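Local coordinates for protein CD180 antigen (Mus musculus, PDB 3T6Q) that may cooperate with MD-1 and TLR4 in the innate immune response of B cells to bacterial lipopolysaccharide, leading to NF-kappa-B activation, at residues A[142-146]-A[171-176]; A[439-445]-A[469-475]. All blocks are in the same frame, centred on the assembly; numbering follows the deposited sequence. Where two conformers were deposited one is given.

How the contacts relate
Contact 1 joins the successive leucine-rich repeats LRR 5 and LRR 6 of one solenoid, and contact 2 the outer-side segments of LRR 15 and LRR 16, with the turn that follows. They follow one another along the chain, on opposite sides of its centre, with centres 65 Å apart and nearest atoms about 53 Å apart. In both, a serine of the later repeat bonds to backbone of the earlier one, S175 to an amide and S471 to a carbonyl. No other protein chain of the assembly touches either contact; a glycerol, probably from the crystallisation liquor, lies about 3 Å from the L176 side chain, and a glycan N-acetylglucosamine about 13 Å from that of F445.

Contact 1: residues A[142-146]-A[171-176]; sequences SSIKL and EDMSSL
Two neighbouring leucine-rich repeats, LRR 5 and LRR 6, meet here through their non-strand segments. Residues 142-146 form an irregular loop between strands 133-135 and 157-159; residues 171-176 continue from a short helix into the following loop. The closest CA pairs are K145 with D172 at 4.3 Å and L146 with S175 at 5.5 Å.

S175 (chi1 p) makes a direct hydrogen bond between the segments. Its small hydroxyl fits between the backbones, accepting from the amide of L146 (N to OG 2.9 Å) and donating to the carbonyl of D172 (OG to O 2.7 Å), so one group serves both the incoming loop and its own helix. D172, chi1 m, suits its buried place because its carboxylate is satisfied by the amide of S169 and by a water (2.7 Å from OD2) that accepts from I144 N (3.0 Å). The loop is shaped by an ST turn in which S143 OG (chi1 t) accepts from K145 N at 3.2 Å. K145 lays its aliphatic chain along the helix, CD 3.8 Å from E171 O.

Beneath the polar layer lie apolar side chains. I144 CD1 packs 3.7 Å from M173 SD and 4.2 Å from L176 CD1, while L146 CD1 comes 3.6 Å from L176 CD2. Both leucines, in the mt rotamer, also touch L158 of strand 157-159; branched aliphatic chains and the flexible thioether of M173 fill the space between the coils. Adjacent coils stacked over a shared, leucine-rich core are typical of the leucine-rich-repeat solenoid of the Toll-like receptor family.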
loop_
_atom_site.group_PDB
_atom_site.type_symbol
_atom_site.label_atom_id
_atom_site.label_comp_id
_atom_site.label_asym_id
_atom_site.label_seq_id
_atom_site.Cartn_x
_atom_site.Cartn_y
_atom_site.Cartn_z
ATOM N N SER A 142 -3.672 -2.849 -10.000
ATOM C CA SER A 142 -3.722 -4.229 -10.490
ATOM C C SER A 142 -4.060 -4.324 -11.968
ATOM O O SER A 142 -4.250 -5.397 -12.482
ATOM C CB SER A 142 -4.714 -5.060 -9.696
ATOM O OG SER A 142 -5.986 -4.440 -9.782
ATOM N N SER A 143 -4.082 -3.200 -12.650
ATOM C CA SER A 143 -4.280 -3.209 -14.088
ATOM C C SER A 143 -3.438 -2.119 -14.712
ATOM O O SER A 143 -3.298 -1.048 -14.135
ATOM C CB SER A 143 -5.763 -2.924 -14.402
ATOM O OG SER A 143 -5.944 -2.890 -15.807
ATOM N N ILE A 144 -2.922 -2.367 -15.914
ATOM C CA ILE A 144 -2.196 -1.321 -16.663
ATOM C C ILE A 144 -3.127 -0.378 -17.489
ATOM O O ILE A 144 -2.673 0.648 -18.017
ATOM C CB ILE A 144 -1.087 -1.946 -17.563
ATOM C CG1 ILE A 144 -1.678 -2.693 -18.740
ATOM C CG2 ILE A 144 -0.285 -3.001 -16.787
ATOM C CD1 ILE A 144 -0.669 -2.956 -19.835
ATOM N N LYS A 145 -4.410 -0.716 -17.580
ATOM C CA LYS A 145 -5.342 0.000 -18.478
ATOM C C LYS A 145 -5.332 1.490 -18.197
ATOM O O LYS A 145 -5.481 1.923 -17.055
ATOM C CB LYS A 145 -6.753 -0.575 -18.394
ATOM C CG LYS A 145 -7.709 0.110 -19.388
ATOM C CD LYS A 145 -8.756 -0.822 -19.983
ATOM C CE LYS A 145 -9.455 -1.679 -18.946
ATOM N NZ LYS A 145 -10.498 -0.904 -18.227
ATOM N N LEU A 146 -5.091 2.278 -19.231
ATOM C CA LEU A 146 -5.110 3.725 -19.103
ATOM C C LEU A 146 -6.575 4.194 -19.165
ATOM O O LEU A 146 -7.386 3.569 -19.867
ATOM C CB LEU A 146 -4.237 4.369 -20.175
ATOM C CG LEU A 146 -2.752 3.993 -20.033
ATOM C CD1 LEU A 146 -1.964 4.561 -21.193
ATOM C CD2 LEU A 146 -2.158 4.503 -18.713
ATOM N N GLU A 171 -8.006 -5.662 -23.821
ATOM C CA GLU A 171 -8.513 -4.329 -23.478
ATOM C C GLU A 171 -7.460 -3.453 -22.837
ATOM O O GLU A 171 -7.293 -2.281 -23.222
ATOM C CB GLU A 171 -9.686 -4.479 -22.518
ATOM C CG GLU A 171 -10.786 -3.474 -22.744
ATOM C CD GLU A 171 -12.143 -4.059 -22.420
ATOM O OE1 GLU A 171 -12.368 -4.396 -21.235
ATOM O OE2 GLU A 171 -12.975 -4.183 -23.352
ATOM N N ASP A 172 -6.737 -4.021 -21.868
ATOM C CA ASP A 172 -5.580 -3.331 -21.246
ATOM C C ASP A 172 -4.607 -2.848 -22.298
ATOM O O ASP A 172 -4.195 -1.685 -22.300
ATOM C CB ASP A 172 -4.807 -4.291 -20.315
ATOM C CG ASP A 172 -5.624 -4.743 -19.100
ATOM O OD1 ASP A 172 -6.602 -4.036 -18.761
ATOM O OD2 ASP A 172 -5.269 -5.796 -18.475
ATOM N N MET A 173 -4.210 -3.779 -23.166
ATOM C CA MET A 173 -3.222 -3.473 -24.205
ATOM C C MET A 173 -3.747 -2.465 -25.227
ATOM O O MET A 173 -2.992 -1.608 -25.673
ATOM C CB MET A 173 -2.710 -4.767 -24.890
ATOM C CG MET A 173 -2.050 -5.782 -23.951
ATOM S SD MET A 173 -0.757 -5.049 -22.895
ATOM C CE MET A 173 0.269 -4.271 -24.117
ATOM N N SER A 174 -5.041 -2.517 -25.571
ATOM C CA SER A 174 -5.548 -1.531 -26.554
ATOM C C SER A 174 -5.578 -0.102 -26.001
ATOM O O SER A 174 -5.485 0.845 -26.751
ATOM C CB SER A 174 -6.895 -1.953 -27.151
ATOM O OG SER A 174 -7.865 -2.017 -26.141
ATOM N N SER A 175 -5.644 0.051 -24.670
ATOM C CA SER A 175 -5.588 1.393 -24.072
ATOM C C SER A 175 -4.245 2.123 -24.324
ATOM O O SER A 175 -4.165 3.344 -24.165
ATOM C CB SER A 175 -5.944 1.347 -22.568
ATOM O OG SER A 175 -4.849 0.887 -21.779
ATOM N N LEU A 176 -3.214 1.377 -24.739
ATOM C CA LEU A 176 -1.879 1.918 -25.087
ATOM C C LEU A 176 -1.632 2.113 -26.583
ATOM O O LEU A 176 -0.544 2.546 -26.954
ATOM C CB LEU A 176 -0.762 0.969 -24.628
ATOM C CG LEU A 176 -0.659 0.394 -23.233
ATOM C CD1 LEU A 176 0.475 -0.616 -23.183
ATOM C CD2 LEU A 176 -0.419 1.515 -22.238
HETATM O O HOH W 1 -3.333 -5.203 -16.728
#

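Contact 2: residues A[439-445]-A[469-475]; sequences ISSEQLF and TNSLQTL
S471, F445 and E442 bury the most surface where residues 439-445 of LRR 15 meet residues 469-475. Both segments are irregular, with helical phi/psi at 442-444 and 471-473 and a type I turn from S441 to L444; the nearest CA pairs are S440 with N470 (4.2 Å) and E442 with S471 (4.3 Å).

S471, chi1 p, short enough to fit, grips one carbonyl twice: its N and OG donate to I439 O at 2.9 and 2.8 Å. Just before it, N470 forms an Asx turn, OD1 accepting from L472 N at 2.8 Å.

The CA-to-CB bond of F445 (chi1 m) points toward 469-475. The ring edge meets S471 (CE2 to OG 3.2 Å); CE2 lies 4.2 Å from L472 CD2, and CB 3.9 Å from L475 CD2. F445, L472 and L475 also touch L454 of strand 453-455.

E442 is exposed and its CA-to-CB bond points away, which suits a charged residue; its CD is 4.3 Å from T469 CB. One water donates to E442 O and S471 O (2.6 Å each) and accepts from F445 N (2.8 Å). Adjacent coils sharing an apolar core are typical of the leucine-rich-repeat solenoid.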
loop_
_atom_site.group_PDB
_atom_site.type_symbol
_atom_site.label_atom_id
_atom_site.label_comp_id
_atom_site.label_asym_id
_atom_site.label_seq_id
_atom_site.Cartn_x
_atom_site.Cartn_y
_atom_site.Cartn_z
ATOM N N ILE A 439 58.006 3.608 -14.538
ATOM C CA ILE A 439 57.712 4.507 -15.650
ATOM C C ILE A 439 58.976 5.219 -16.113
ATOM O O ILE A 439 58.916 6.121 -16.969
ATOM C CB ILE A 439 56.630 5.531 -15.255
ATOM C CG1 ILE A 439 55.396 4.821 -14.688
ATOM C CG2 ILE A 439 56.196 6.370 -16.453
ATOM C CD1 ILE A 439 54.832 3.781 -15.649
ATOM N N SER A 440 60.131 4.838 -15.574
ATOM C CA SER A 440 61.366 5.492 -16.042
ATOM C C SER A 440 61.978 4.772 -17.267
ATOM O O SER A 440 62.836 5.357 -17.957
ATOM C CB SER A 440 62.395 5.587 -14.908
ATOM O OG SER A 440 62.913 4.296 -14.637
ATOM N N SER A 441 61.556 3.514 -17.530
ATOM C CA SER A 441 62.100 2.719 -18.646
ATOM C C SER A 441 61.810 3.385 -20.007
ATOM O O SER A 441 60.655 3.622 -20.339
ATOM C CB SER A 441 61.502 1.327 -18.651
ATOM O OG SER A 441 61.952 0.649 -19.827
ATOM N N GLU A 442 62.857 3.686 -20.785
ATOM C CA GLU A 442 62.713 4.507 -22.006
ATOM C C GLU A 442 61.916 3.793 -23.092
ATOM O O GLU A 442 61.259 4.443 -23.902
ATOM C CB GLU A 442 64.083 4.875 -22.606
ATOM C CG GLU A 442 64.996 5.655 -21.695
ATOM C CD GLU A 442 66.324 5.924 -22.372
ATOM O OE1 GLU A 442 66.326 6.660 -23.384
ATOM O OE2 GLU A 442 67.351 5.383 -21.907
ATOM N N GLN A 443 61.981 2.460 -23.087
ATOM C CA GLN A 443 61.347 1.611 -24.128
ATOM C C GLN A 443 59.912 1.175 -23.770
ATOM O O GLN A 443 59.189 0.617 -24.604
ATOM C CB GLN A 443 62.203 0.340 -24.352
ATOM C CG GLN A 443 63.665 0.599 -24.751
ATOM C CD GLN A 443 64.655 0.693 -23.569
ATOM O OE1 GLN A 443 65.865 0.684 -23.785
ATOM N NE2 GLN A 443 64.154 0.799 -22.334
ATOM N N LEU A 444 59.491 1.449 -22.549
ATOM C CA LEU A 444 58.201 0.873 -22.069
ATOM C C LEU A 444 57.026 1.164 -22.992
ATOM O O LEU A 444 56.207 0.260 -23.274
ATOM C CB LEU A 444 57.909 1.282 -20.615
ATOM C CG LEU A 444 56.546 0.868 -20.022
ATOM C CD1 LEU A 444 56.556 -0.643 -19.928
ATOM C CD2 LEU A 444 56.372 1.510 -18.649
ATOM N N PHE A 445 56.975 2.402 -23.504
ATOM C CA PHE A 445 55.859 2.863 -24.329
ATOM C C PHE A 445 56.142 3.015 -25.803
ATOM O O PHE A 445 55.374 3.684 -26.510
ATOM C CB PHE A 445 55.225 4.152 -23.772
ATOM C CG PHE A 445 54.592 3.946 -22.397
ATOM C CD1 PHE A 445 53.626 2.945 -22.205
ATOM C CD2 PHE A 445 54.988 4.704 -21.318
ATOM C CE1 PHE A 445 53.066 2.747 -20.943
ATOM C CE2 PHE A 445 54.409 4.540 -20.065
ATOM C CZ PHE A 445 53.470 3.543 -19.864
ATOM N N THR A 469 65.057 11.646 -18.926
ATOM C CA THR A 469 64.721 10.445 -19.696
ATOM C C THR A 469 63.741 9.604 -18.913
ATOM O O THR A 469 63.971 9.254 -17.739
ATOM C CB THR A 469 65.951 9.603 -20.090
ATOM O OG1 THR A 469 66.584 9.131 -18.907
ATOM C CG2 THR A 469 66.950 10.448 -20.856
ATOM N N ASN A 470 62.625 9.301 -19.561
ATOM C CA ASN A 470 61.573 8.530 -18.912
ATOM C C ASN A 470 60.749 7.811 -20.008
ATOM O O ASN A 470 60.953 8.065 -21.208
ATOM C CB ASN A 470 60.742 9.477 -18.035
ATOM C CG ASN A 470 60.084 10.596 -18.838
ATOM O OD1 ASN A 470 59.213 10.335 -19.690
ATOM N ND2 ASN A 470 60.492 11.851 -18.585
ATOM N N SER A 471 59.846 6.911 -19.624
ATOM C CA SER A 471 59.027 6.205 -20.645
ATOM C C SER A 471 58.099 7.097 -21.485
ATOM O O SER A 471 57.698 6.698 -22.576
ATOM C CB SER A 471 58.163 5.144 -19.982
ATOM O OG SER A 471 57.185 5.798 -19.191
ATOM N N LEU A 472 57.752 8.288 -20.972
ATOM C CA LEU A 472 56.717 9.134 -21.590
ATOM C C LEU A 472 57.166 9.883 -22.820
ATOM O O LEU A 472 56.340 10.290 -23.632
ATOM C CB LEU A 472 56.128 10.141 -20.578
ATOM C CG LEU A 472 55.644 9.585 -19.238
ATOM C CD1 LEU A 472 55.372 10.759 -18.299
ATOM C CD2 LEU A 472 54.374 8.733 -19.407
ATOM N N GLN A 473 58.470 10.087 -22.968
ATOM C CA GLN A 473 58.978 10.978 -24.016
ATOM C C GLN A 473 58.734 10.444 -25.460
ATOM O O GLN A 473 58.893 11.191 -26.422
ATOM C CB GLN A 473 60.460 11.337 -23.764
ATOM C CG GLN A 473 60.771 12.047 -22.430
ATOM C CD GLN A 473 60.741 13.579 -22.505
ATOM O OE1 GLN A 473 59.757 14.160 -22.937
ATOM N NE2 GLN A 473 61.819 14.236 -22.042
ATOM N N THR A 474 58.315 9.180 -25.601
ATOM C CA THR A 474 57.901 8.638 -26.915
ATOM C C THR A 474 56.440 8.904 -27.304
ATOM O O THR A 474 56.023 8.514 -28.396
ATOM C CB THR A 474 58.146 7.099 -27.032
ATOM O OG1 THR A 474 57.366 6.378 -26.044
ATOM C CG2 THR A 474 59.634 6.754 -26.905
ATOM N N LEU A 475 55.660 9.543 -26.426
ATOM C CA LEU A 475 54.207 9.668 -26.651
ATOM C C LEU A 475 53.846 11.042 -27.264
ATOM O O LEU A 475 53.182 11.873 -26.651
ATOM C CB LEU A 475 53.429 9.378 -25.325
ATOM C CG LEU A 475 53.742 7.971 -24.768
ATOM C CD1 LEU A 475 53.142 7.816 -23.377
ATOM C CD2 LEU A 475 53.234 6.861 -25.695
HETATM O O HOH W 2 58.630 4.648 -23.893
HETATM O O HOH W 3 61.342 7.333 -23.852
HETATM O O HOH W 4 55.361 5.393 -28.600
#